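Local atomic coordinates of RabGAP/TBC protein (PDB entry 4P17), a protein that is a flagellar TBC-domain protein of the RabGAP family and probably stimulates GTP hydrolysis by Rab GTPases, its precise role being unknown. Residues D14-P19 against L241-V246. Numbering follows the deposited sequence.
Sequences DLYGFP and LPSETV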
# COMPACT_ATOMS: atom_id res chain seq x y z
N ASP A 14 -0.02 10.66 12.85
CA ASP A 14 -1.20 9.91 12.43
C ASP A 14 -1.40 8.67 13.30
O ASP A 14 -0.72 8.48 14.30
CB ASP A 14 -1.11 9.54 10.92
CG ASP A 14 -0.00 8.60 10.58
OD1 ASP A 14 0.55 7.89 11.47
OD2 ASP A 14 0.29 8.57 9.36
N LEU A 15 -2.36 7.83 12.91
CA LEU A 15 -2.80 6.74 13.77
C LEU A 15 -1.65 5.81 14.02
O LEU A 15 -1.48 5.28 15.11
CB LEU A 15 -3.97 5.98 13.14
CG LEU A 15 -4.32 4.68 13.84
CD1 LEU A 15 -4.80 5.02 15.26
CD2 LEU A 15 -5.38 3.91 13.05
N TYR A 16 -0.84 5.64 13.00
CA TYR A 16 0.23 4.66 13.05
C TYR A 16 1.54 5.24 13.58
O TYR A 16 2.57 4.55 13.60
CB TYR A 16 0.41 4.11 11.64
CG TYR A 16 -0.72 3.20 11.26
CD1 TYR A 16 -0.86 1.95 11.85
CD2 TYR A 16 -1.67 3.61 10.35
CE1 TYR A 16 -1.90 1.11 11.50
CE2 TYR A 16 -2.71 2.78 10.00
CZ TYR A 16 -2.83 1.55 10.57
OH TYR A 16 -3.89 0.77 10.21
N GLY A 17 1.49 6.49 14.02
CA GLY A 17 2.64 7.12 14.65
C GLY A 17 3.57 7.92 13.75
O GLY A 17 4.63 8.35 14.20
N PHE A 18 3.22 8.10 12.48
CA PHE A 18 4.06 8.89 11.56
C PHE A 18 3.75 10.34 11.78
O PHE A 18 2.58 10.69 11.94
CB PHE A 18 3.77 8.54 10.09
CG PHE A 18 4.15 7.14 9.72
CD1 PHE A 18 5.43 6.84 9.30
CD2 PHE A 18 3.23 6.12 9.82
CE1 PHE A 18 5.76 5.55 8.97
CE2 PHE A 18 3.56 4.84 9.52
CZ PHE A 18 4.82 4.55 9.08
N PRO A 19 4.79 11.18 11.83
CA PRO A 19 4.50 12.62 11.89
C PRO A 19 3.86 13.07 10.61
O PRO A 19 4.26 12.61 9.55
CB PRO A 19 5.88 13.27 12.05
CG PRO A 19 6.76 12.22 12.52
CD PRO A 19 6.24 10.92 11.96
N LEU A 241 1.85 8.44 -0.05
CA LEU A 241 0.62 8.89 0.60
C LEU A 241 0.73 8.78 2.12
O LEU A 241 1.56 8.02 2.62
CB LEU A 241 -0.59 8.09 0.12
CG LEU A 241 -0.84 7.86 -1.37
CD1 LEU A 241 -2.13 7.06 -1.56
CD2 LEU A 241 -0.89 9.17 -2.18
N PRO A 242 -0.09 9.56 2.85
CA PRO A 242 -0.16 9.38 4.30
C PRO A 242 -0.51 7.96 4.65
O PRO A 242 -1.26 7.33 3.93
CB PRO A 242 -1.28 10.32 4.73
CG PRO A 242 -1.23 11.41 3.71
CD PRO A 242 -0.92 10.70 2.42
N SER A 243 0.03 7.45 5.73
CA SER A 243 -0.08 6.02 6.01
C SER A 243 -1.52 5.50 6.13
O SER A 243 -1.82 4.38 5.69
CB SER A 243 0.70 5.69 7.30
OG SER A 243 -0.06 6.04 8.43
N GLU A 244 -2.44 6.28 6.68
CA GLU A 244 -3.80 5.76 6.84
C GLU A 244 -4.50 5.73 5.48
O GLU A 244 -5.39 4.90 5.24
CB GLU A 244 -4.59 6.60 7.84
CG GLU A 244 -3.99 6.59 9.20
CD GLU A 244 -4.78 7.35 10.19
OE1 GLU A 244 -5.97 7.02 10.38
OE2 GLU A 244 -4.22 8.32 10.77
N THR A 245 -4.06 6.59 4.57
CA THR A 245 -4.63 6.61 3.23
C THR A 245 -4.10 5.38 2.48
O THR A 245 -4.85 4.69 1.78
CB THR A 245 -4.29 7.89 2.52
OG1 THR A 245 -4.83 8.95 3.31
CG2 THR A 245 -4.88 7.94 1.17
N VAL A 246 -2.80 5.13 2.64
CA VAL A 246 -2.19 3.95 2.03
C VAL A 246 -2.95 2.68 2.43
O VAL A 246 -3.26 1.85 1.58
CB VAL A 246 -0.71 3.78 2.43
CG1 VAL A 246 -0.12 2.49 1.84
CG2 VAL A 246 0.15 4.95 2.00
O HOH W 1 -2.02 8.99 7.68
O HOH W 2 2.00 8.78 6.98
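Asp-14 opens a type I beta turn, Asp-14 to Gly-17, that sits over the first turn of helix 243-256, where Pro-242 takes the N-cap position. Asp-14 CG lies between the backbone N and the carbonyl carbon (chi1 65°), which puts the carboxylate between its own loop and the helix start. Asp-14 OD1 turns back into the loop and accepts the Phe-18 N-H (N to OD1 2.9 Å) and, weakly, that of Tyr-16. Asp-14 OD2 faces the helix: Ser-243 OG donates to it at 2.7 Å from above the carboxylate plane, and two waters donate to it as well, one accepting from Ser-243 N, the other from Glu-244 N. Three donors and the nearby helix amino end would probably favour the charged form, although Glu-244 OE2 lies close by. At Leu-15 the backbone N-H reaches Glu-244 OE2 (N to OE2 2.9 Å, 156°), again above the carboxylate plane, while Leu-15 CB packs against Glu-244 CD at 3.4 Å. The same OE2 forms a salt bridge with Arg-30. An alanine here would lack the carboxylate that takes up Leu-15 N-H and pairs with Arg-30, and would probably hold the loop less firmly against the helix. Tyr-16 brings its ring edge, through CD2, to Ser-243 OG (3.5 Å); its hydroxyl is hydrogen-bonded to Arg-73. Phe-18 lays CD2 3.6 Å from Ser-243 CB, with Asp-14 OD1 in plane at its ring edge. Tyr-16 and Phe-18 also touch helix 153-164, at Val-163 and Leu-160, so the N-terminal loop preceding helix 27-50 bridges helices 153-164 and 243-256 of the all-helical TBC fold.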